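Local coordinates for protein LamCAT (Aquimarina, PDB 6JHJ) that probably hydrolyses laminarin, a beta-1,3-glucan, as a marine bacterial glycoside hydrolase of family 16, at residues Tyr80-Ala85 with Ile159-Trp164; Ala98-Gly103 with Ala116-Glu121. All coordinates share one frame; numbering follows the deposited sequence.

Interaction 1 of 2, residues Tyr80-Ala85 with Ile159-Trp164; sequences YGKVEA and IYTIEW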
ATOM      1  N   TYR A  80      -8.303   9.695  10.334  1.00 21.28           N
ATOM      2  CA  TYR A  80      -9.625   9.578   9.676  1.00 22.86           C
ATOM      3  C   TYR A  80      -9.609  10.212   8.296  1.00 21.11           C
ATOM      4  O   TYR A  80      -8.808  11.151   8.031  1.00 21.81           O
ATOM      5  CB  TYR A  80     -10.742  10.178  10.531  1.00 23.05           C
ATOM      6  CG  TYR A  80     -10.703   9.753  11.965  1.00 21.38           C
ATOM      7  CD1 TYR A  80     -10.455   8.424  12.313  1.00 23.38           C
ATOM      8  CD2 TYR A  80     -10.975  10.663  13.012  1.00 24.76           C
ATOM      9  CE1 TYR A  80     -10.439   8.014  13.633  1.00 23.10           C
ATOM     10  CE2 TYR A  80     -10.963  10.264  14.322  1.00 23.42           C
ATOM     11  CZ  TYR A  80     -10.727   8.924  14.623  1.00 23.92           C
ATOM     12  OH  TYR A  80     -10.688   8.504  15.924  1.00 24.65           O
ATOM     13  N   GLY A  81     -10.518   9.750   7.436  1.00 21.14           N
ATOM     14  CA  GLY A  81     -10.682  10.377   6.127  1.00 22.25           C
ATOM     15  C   GLY A  81     -11.060   9.363   5.064  1.00 21.11           C
ATOM     16  O   GLY A  81     -11.288   8.152   5.345  1.00 21.80           O
ATOM     17  N   LYS A  82     -11.091   9.848   3.847  1.00 19.67           N
ATOM     18  CA  LYS A  82     -11.317   9.067   2.683  1.00 18.98           C
ATOM     19  C   LYS A  82      -9.999   9.092   1.905  1.00 20.45           C
ATOM     20  O   LYS A  82      -9.530  10.148   1.514  1.00 20.03           O
ATOM     21  CB  LYS A  82     -12.479   9.610   1.834  1.00 22.05           C
ATOM     22  CG  LYS A  82     -12.690   8.911   0.526  1.00 24.75           C
ATOM     23  CD  LYS A  82     -13.985   9.308  -0.156  1.00 26.18           C
ATOM     24  CE  LYS A  82     -13.866   8.999  -1.637  1.00 37.16           C
ATOM     25  NZ  LYS A  82     -15.249   9.173  -2.199  1.00 41.29           N
ATOM     26  N   VAL A  83      -9.405   7.922   1.659  1.00 19.35           N
ATOM     27  CA  VAL A  83      -8.073   7.828   1.093  1.00 18.94           C
ATOM     28  C   VAL A  83      -8.157   6.935  -0.143  1.00 18.43           C
ATOM     29  O   VAL A  83      -8.702   5.842  -0.056  1.00 18.33           O
ATOM     30  CB  VAL A  83      -7.071   7.237   2.087  1.00 20.47           C
ATOM     31  CG1 VAL A  83      -5.692   7.154   1.498  1.00 21.64           C
ATOM     32  CG2 VAL A  83      -7.040   8.080   3.373  1.00 21.21           C
ATOM     33  N   GLU A  84      -7.725   7.419  -1.296  1.00 18.25           N
ATOM     34  CA  GLU A  84      -8.041   6.757  -2.569  1.00 21.31           C
ATOM     35  C   GLU A  84      -6.936   6.904  -3.550  1.00 19.66           C
ATOM     36  O   GLU A  84      -6.206   7.924  -3.553  1.00 20.28           O
ATOM     37  CB  GLU A  84      -9.248   7.470  -3.156  1.00 24.73           C
ATOM     38  CG  GLU A  84      -9.884   6.877  -4.350  1.00 34.93           C
ATOM     39  CD  GLU A  84     -11.216   7.567  -4.609  1.00 36.70           C
ATOM     40  OE1 GLU A  84     -12.193   7.103  -4.023  1.00 30.29           O
ATOM     41  OE2 GLU A  84     -11.244   8.546  -5.360  1.00 36.65           O
ATOM     42  N   ALA A  85      -6.802   5.906  -4.434  1.00 21.08           N
ATOM     43  CA  ALA A  85      -5.867   5.992  -5.555  1.00 20.57           C
ATOM     44  C   ALA A  85      -6.451   5.224  -6.719  1.00 19.01           C
ATOM     45  O   ALA A  85      -7.162   4.229  -6.528  1.00 20.32           O
ATOM     46  CB  ALA A  85      -4.534   5.440  -5.164  1.00 20.85           C
ATOM     47  N   ILE A 159     -10.292   2.115  -9.069  1.00 17.78           N
ATOM     48  CA  ILE A 159     -10.199   3.053  -7.936  1.00 19.67           C
ATOM     49  C   ILE A 159     -10.298   2.300  -6.613  1.00 17.43           C
ATOM     50  O   ILE A 159     -11.280   1.632  -6.363  1.00 20.12           O
ATOM     51  CB  ILE A 159     -11.301   4.116  -8.031  1.00 19.36           C
ATOM     52  CG1 ILE A 159     -11.077   4.911  -9.356  1.00 22.21           C
ATOM     53  CG2 ILE A 159     -11.180   5.132  -6.919  1.00 22.45           C
ATOM     54  CD1 ILE A 159     -12.226   5.832  -9.708  1.00 28.08           C
ATOM     55  N   TYR A 160      -9.269   2.397  -5.796  1.00 19.05           N
ATOM     56  CA  TYR A 160      -9.126   1.688  -4.501  1.00 17.31           C
ATOM     57  C   TYR A 160      -9.258   2.707  -3.399  1.00 16.72           C
ATOM     58  O   TYR A 160      -8.465   3.653  -3.368  1.00 19.01           O
ATOM     59  CB  TYR A 160      -7.791   1.006  -4.428  1.00 18.34           C
ATOM     60  CG  TYR A 160      -7.632  -0.033  -5.525  1.00 18.14           C
ATOM     61  CD1 TYR A 160      -8.247  -1.292  -5.382  1.00 20.35           C
ATOM     62  CD2 TYR A 160      -7.006   0.256  -6.681  1.00 19.31           C
ATOM     63  CE1 TYR A 160      -8.159  -2.224  -6.387  1.00 19.62           C
ATOM     64  CE2 TYR A 160      -6.904  -0.695  -7.706  1.00 21.82           C
ATOM     65  CZ  TYR A 160      -7.516  -1.923  -7.543  1.00 22.11           C
ATOM     66  OH  TYR A 160      -7.463  -2.923  -8.511  1.00 19.14           O
ATOM     67  N   THR A 161     -10.227   2.515  -2.522  1.00 17.95           N
ATOM     68  CA  THR A 161     -10.614   3.525  -1.544  1.00 16.78           C
ATOM     69  C   THR A 161     -10.824   2.939  -0.161  1.00 18.15           C
ATOM     70  O   THR A 161     -11.402   1.856  -0.029  1.00 18.18           O
ATOM     71  CB  THR A 161     -11.966   4.094  -2.008  1.00 19.07           C
ATOM     72  OG1 THR A 161     -11.851   4.600  -3.342  1.00 20.12           O
ATOM     73  CG2 THR A 161     -12.437   5.199  -1.118  1.00 18.84           C
ATOM     74  N   ILE A 162     -10.545   3.734   0.881  1.00 17.65           N
ATOM     75  CA  ILE A 162     -11.096   3.484   2.173  1.00 17.69           C
ATOM     76  C   ILE A 162     -11.853   4.722   2.641  1.00 17.75           C
ATOM     77  O   ILE A 162     -11.448   5.820   2.268  1.00 18.26           O
ATOM     78  CB  ILE A 162     -10.036   3.102   3.270  1.00 19.17           C
ATOM     79  CG1 ILE A 162      -8.909   4.132   3.360  1.00 20.96           C
ATOM     80  CG2 ILE A 162      -9.537   1.668   3.081  1.00 19.12           C
ATOM     81  CD1 ILE A 162      -8.081   3.980   4.634  1.00 22.74           C
ATOM     82  N   GLU A 163     -12.895   4.519   3.434  1.00 17.85           N
ATOM     83  CA  GLU A 163     -13.508   5.576   4.250  1.00 19.84           C
ATOM     84  C   GLU A 163     -13.229   5.164   5.699  1.00 19.72           C
ATOM     85  O   GLU A 163     -13.552   4.077   6.092  1.00 20.84           O
ATOM     86  CB  GLU A 163     -15.003   5.711   3.954  1.00 23.65           C
ATOM     87  CG  GLU A 163     -15.303   6.396   2.643  1.00 24.59           C
ATOM     88  CD  GLU A 163     -16.797   6.514   2.332  1.00 28.03           C
ATOM     89  OE1 GLU A 163     -17.617   6.120   3.203  1.00 29.08           O
ATOM     90  OE2 GLU A 163     -17.053   6.867   1.179  1.00 29.03           O
ATOM     91  N   TRP A 164     -12.633   6.023   6.469  1.00 19.40           N
ATOM     92  CA  TRP A 164     -12.187   5.776   7.826  1.00 21.33           C
ATOM     93  C   TRP A 164     -12.662   6.883   8.771  1.00 21.69           C
ATOM     94  O   TRP A 164     -12.378   8.051   8.522  1.00 22.52           O
ATOM     95  CB  TRP A 164     -10.674   5.743   7.786  1.00 19.23           C
ATOM     96  CG  TRP A 164      -9.874   5.771   9.041  1.00 18.07           C
ATOM     97  CD1 TRP A 164     -10.179   5.227  10.233  1.00 19.26           C
ATOM     98  CD2 TRP A 164      -8.535   6.243   9.142  1.00 18.98           C
ATOM     99  NE1 TRP A 164      -9.125   5.375  11.115  1.00 19.62           N
ATOM    100  CE2 TRP A 164      -8.125   6.054  10.481  1.00 19.70           C
ATOM    101  CE3 TRP A 164      -7.678   6.908   8.270  1.00 20.95           C
ATOM    102  CZ2 TRP A 164      -6.862   6.434  10.937  1.00 21.06           C
ATOM    103  CZ3 TRP A 164      -6.409   7.330   8.742  1.00 22.77           C
ATOM    104  CH2 TRP A 164      -6.048   7.114  10.093  1.00 20.19           C
TER
HETATM  105  O   HOH W   1     -16.152   6.056  -1.181  1.00 39.18           O

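Interaction 2 of 2, residues Ala98-Gly103 with Ala116-Glu121; sequences AFWMLG and AIDIME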
ATOM      1  N   ALA A  98       1.105  -2.810  -3.576  1.00 18.99           N
ATOM      2  CA  ALA A  98       0.278  -2.381  -2.504  1.00 19.59           C
ATOM      3  C   ALA A  98       0.113  -0.879  -2.421  1.00 19.53           C
ATOM      4  O   ALA A  98       0.997  -0.120  -2.809  1.00 20.11           O
ATOM      5  CB  ALA A  98       0.888  -2.960  -1.236  1.00 23.00           C
ATOM      6  N   PHE A  99      -1.013  -0.456  -1.846  1.00 18.89           N
ATOM      7  CA  PHE A  99      -1.393   0.932  -1.583  1.00 18.58           C
ATOM      8  C   PHE A  99      -1.895   0.847  -0.153  1.00 16.52           C
ATOM      9  O   PHE A  99      -2.859   0.113   0.101  1.00 16.98           O
ATOM     10  CB  PHE A  99      -2.476   1.374  -2.548  1.00 17.00           C
ATOM     11  CG  PHE A  99      -3.160   2.680  -2.175  1.00 18.02           C
ATOM     12  CD1 PHE A  99      -2.416   3.783  -1.751  1.00 17.46           C
ATOM     13  CD2 PHE A  99      -4.505   2.833  -2.341  1.00 17.75           C
ATOM     14  CE1 PHE A  99      -3.034   4.995  -1.479  1.00 18.80           C
ATOM     15  CE2 PHE A  99      -5.107   4.063  -2.050  1.00 18.00           C
ATOM     16  CZ  PHE A  99      -4.375   5.124  -1.611  1.00 17.13           C
ATOM     17  N   TRP A 100      -1.238   1.503   0.783  1.00 17.59           N
ATOM     18  CA  TRP A 100      -1.496   1.246   2.170  1.00 18.42           C
ATOM     19  C   TRP A 100      -1.051   2.357   3.045  1.00 19.91           C
ATOM     20  O   TRP A 100      -0.545   3.412   2.564  1.00 18.12           O
ATOM     21  CB  TRP A 100      -0.811  -0.053   2.565  1.00 19.84           C
ATOM     22  CG  TRP A 100       0.657  -0.225   2.357  1.00 19.56           C
ATOM     23  CD1 TRP A 100       1.345  -0.180   1.192  1.00 20.14           C
ATOM     24  CD2 TRP A 100       1.623  -0.625   3.357  1.00 22.50           C
ATOM     25  NE1 TRP A 100       2.650  -0.535   1.399  1.00 20.48           N
ATOM     26  CE2 TRP A 100       2.858  -0.768   2.723  1.00 21.83           C
ATOM     27  CE3 TRP A 100       1.556  -0.832   4.724  1.00 24.48           C
ATOM     28  CZ2 TRP A 100       4.001  -1.193   3.408  1.00 24.58           C
ATOM     29  CZ3 TRP A 100       2.685  -1.234   5.404  1.00 24.56           C
ATOM     30  CH2 TRP A 100       3.894  -1.392   4.752  1.00 23.32           C
ATOM     31  N   MET A 101      -1.285   2.182   4.341  1.00 18.90           N
ATOM     32  CA  MET A 101      -0.972   3.210   5.357  1.00 18.58           C
ATOM     33  C   MET A 101      -0.347   2.568   6.590  1.00 16.58           C
ATOM     34  O   MET A 101      -0.727   1.443   6.942  1.00 17.31           O
ATOM     35  CB  MET A 101      -2.224   3.971   5.757  1.00 17.39           C
ATOM     36  CG  MET A 101      -3.038   4.440   4.591  1.00 17.34           C
ATOM     37  SD  MET A 101      -4.422   5.524   5.135  1.00 20.00           S
ATOM     38  CE  MET A 101      -3.570   7.093   5.438  1.00 21.67           C
ATOM     39  N   LEU A 102       0.507   3.310   7.268  1.00 16.72           N
ATOM     40  CA  LEU A 102       1.092   2.954   8.560  1.00 18.10           C
ATOM     41  C   LEU A 102       0.900   4.063   9.586  1.00 16.42           C
ATOM     42  O   LEU A 102       0.935   5.235   9.254  1.00 18.34           O
ATOM     43  CB  LEU A 102       2.587   2.676   8.432  1.00 18.20           C
ATOM     44  CG  LEU A 102       3.011   1.350   7.836  1.00 19.86           C
ATOM     45  CD1 LEU A 102       4.466   1.337   7.386  1.00 21.36           C
ATOM     46  CD2 LEU A 102       2.737   0.222   8.803  1.00 19.42           C
ATOM     47  N   GLY A 103       0.824   3.701  10.842  1.00 18.78           N
ATOM     48  CA  GLY A 103       0.717   4.699  11.918  1.00 19.85           C
ATOM     49  C   GLY A 103       2.030   5.492  12.005  1.00 21.21           C
ATOM     50  O   GLY A 103       3.128   4.911  11.960  1.00 19.97           O
ATOM     51  N   ALA A 116      -1.501  -0.992  10.474  1.00 19.52           N
ATOM     52  CA  ALA A 116      -1.437  -0.761   9.067  1.00 18.53           C
ATOM     53  C   ALA A 116      -2.823  -0.901   8.482  1.00 18.32           C
ATOM     54  O   ALA A 116      -3.560  -1.842   8.870  1.00 18.58           O
ATOM     55  CB  ALA A 116      -0.486  -1.767   8.402  1.00 19.53           C
ATOM     56  N   ILE A 117      -3.152  -0.070   7.505  1.00 17.25           N
ATOM     57  CA  ILE A 117      -4.392  -0.208   6.762  1.00 16.99           C
ATOM     58  C   ILE A 117      -3.975  -0.465   5.318  1.00 18.97           C
ATOM     59  O   ILE A 117      -3.446   0.469   4.661  1.00 18.00           O
ATOM     60  CB  ILE A 117      -5.269   1.087   6.786  1.00 17.82           C
ATOM     61  CG1 ILE A 117      -5.440   1.614   8.184  1.00 18.20           C
ATOM     62  CG2 ILE A 117      -6.641   0.750   6.101  1.00 18.14           C
ATOM     63  CD1 ILE A 117      -6.148   2.937   8.249  1.00 17.52           C
ATOM     64  N   ASP A 118      -4.146  -1.695   4.827  1.00 17.01           N
ATOM     65  CA  ASP A 118      -3.866  -1.992   3.446  1.00 18.60           C
ATOM     66  C   ASP A 118      -5.119  -1.667   2.624  1.00 17.47           C
ATOM     67  O   ASP A 118      -6.141  -2.382   2.748  1.00 19.54           O
ATOM     68  CB  ASP A 118      -3.500  -3.450   3.277  1.00 20.35           C
ATOM     69  CG  ASP A 118      -2.197  -3.833   4.008  1.00 25.06           C
ATOM     70  OD1 ASP A 118      -1.159  -3.252   3.758  1.00 31.75           O
ATOM     71  OD2 ASP A 118      -2.185  -4.736   4.757  1.00 27.95           O
ATOM     72  N   ILE A 119      -5.070  -0.638   1.793  1.00 17.14           N
ATOM     73  CA  ILE A 119      -6.188  -0.216   1.025  1.00 16.75           C
ATOM     74  C   ILE A 119      -6.328  -1.058  -0.213  1.00 17.72           C
ATOM     75  O   ILE A 119      -7.449  -1.414  -0.617  1.00 16.96           O
ATOM     76  CB  ILE A 119      -6.031   1.253   0.640  1.00 19.84           C
ATOM     77  CG1 ILE A 119      -5.973   2.153   1.892  1.00 20.63           C
ATOM     78  CG2 ILE A 119      -7.189   1.677  -0.275  1.00 19.61           C
ATOM     79  CD1 ILE A 119      -5.453   3.540   1.606  1.00 20.70           C
ATOM     80  N   MET A 120      -5.187  -1.449  -0.757  1.00 17.07           N
ATOM     81  CA  MET A 120      -5.146  -2.411  -1.884  1.00 18.67           C
ATOM     82  C   MET A 120      -3.893  -3.245  -1.813  1.00 19.50           C
ATOM     83  O   MET A 120      -2.851  -2.696  -1.631  1.00 19.27           O
ATOM     84  CB  MET A 120      -5.122  -1.707  -3.239  1.00 17.97           C
ATOM     85  CG  MET A 120      -5.201  -2.612  -4.430  1.00 19.16           C
ATOM     86  SD  MET A 120      -3.636  -3.488  -4.802  1.00 21.73           S
ATOM     87  CE  MET A 120      -2.573  -2.117  -5.211  1.00 20.80           C
ATOM     88  N   GLU A 121      -4.047  -4.559  -1.828  1.00 17.97           N
ATOM     89  CA  GLU A 121      -2.949  -5.456  -2.099  1.00 19.31           C
ATOM     90  C   GLU A 121      -3.369  -6.426  -3.162  1.00 17.79           C
ATOM     91  O   GLU A 121      -4.497  -6.850  -3.206  1.00 19.10           O
ATOM     92  CB  GLU A 121      -2.522  -6.187  -0.827  1.00 22.91           C
ATOM     93  CG  GLU A 121      -1.725  -5.318   0.144  1.00 26.01           C
ATOM     94  CD  GLU A 121      -1.292  -6.112   1.391  1.00 29.36           C
ATOM     95  OE1 GLU A 121      -2.164  -6.334   2.258  1.00 28.72           O
ATOM     96  OE2 GLU A 121      -0.082  -6.480   1.461  1.00 26.69           O
TER

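Interaction 1 of 2, residues Tyr80-Ala85 with Ile159-Trp164
The hydroxyl OG1 of T161 donates to OE1 of E84 at 2.6 Å, the shortest polar bond between the two segments. It reaches the oxygen on its anti side, 20° out of the carboxylate plane. E84 and T161 form a non-hydrogen-bonded pair of an antiparallel ladder, part of the beta-jelly-roll sandwich of glycoside hydrolase family 16. The CG of E84 lies anti to the backbone N (chi1 -172°), and the extended chain then runs alongside T161, pointing the same way. The CG2 methyl of I159 presses on this chain, 3.4 Å from E84 CD.

Three hydrogen-bonded pairs hold the strands together: G81 with W164, V83 with I162, and A85 with Y160. Each makes two N-H...O bonds. The shortest of them, from G81 N to W164 O, is 2.7 Å. V83, A85, Y160, I162 and W164 share the inner face of the sheet. V83, A85 and I162 pack there on strand 95-103.

At the end of the ladder the indole of W164 lies under the backbone of Y80, whose N sits 3.2 Å above the ring plane. Y80 CA makes a CH-pi contact with the five-membered ring. The Y80 ring turns its edge to the same indole in a T-shaped pair, planes at 81°. The polar ends are held elsewhere, W164 NE1 by F193 O and Y80 OH by H194 ND1. A leucine in place of W164 would probably leave the Y80 ring without its aromatic partner and F193 O without this donor.

On the outer face K82 and E163 run side by side. K82 NZ and E163 OE2 are 4.5 Å apart, too far for a salt bridge. A water spans them, donating to E163 OE2 at 2.7 Å and accepting a weak bond from K82 NZ.

Interaction 2 of 2, residues Ala98-Gly103 with Ala116-Glu121
I119 lies over one face of the F99 ring, and here the contact is tight. I119 CD1 makes a CH-pi contact 3.9 Å from the F99 ring centroid. I119 CG2 comes 3.6 Å from F99 CD2. The CG of F99 is anti to the backbone N (chi1 167°), and this sets one face of the F99 ring against I119. M101 CG reaches I119 CD1 from farther along the strand, at 3.9 Å. V83 and I162 border this buried side.

F99 O accepts from both I119 N and M120 N, each at 2.9 Å. The bond from I119 is the more bent, 133° at the hydrogen. This is a classic beta bulge: I119 and M120 both stand opposite F99, and the chain turns a corner at I119. Segment 116-121 follows the family 16 signature E-x-D-x-x-E except at its first position. This is the form of the motif whose extra residue makes the bulge. A116 holds the place of the first glutamate, the nucleophile in relatives, and is probably the engineered alanine.

The other face, with W100, D118 and A116, is looser and partly open to solvent at W100. D118 lies beside W100, with D118 OD1 3.4 Å from W100 CB and ring and carboxylate planes 46° apart. A116 CB meets the indole at its edge, 4.3 Å from W100 CE3, and packs against L102 CD2. W100 NE1 bonds to N202 OD1.

After the earlier strands, up to 63-71, the chain enters strand 81-88, then returns along strand 95-103. Next it passes the short helix 106-109 and pairs back through 116-121, so interaction 2 closes a short loop of 12 residues. It joins strand 95-103 to the bulged strand 116-121. The chain goes on through strands 128-136 and 142-150 before 159-164 comes back to 80-85. Interaction 1, joining strand 81-88 to 158-164, thus closes a longer loop of 73 residues, and interaction 2 is nested inside it. The two ladders meet face to face in the interior of the sandwich. A85 CB lies 3.5 Å from F99 CE2, and V83 CG1 packs on I119 CD1.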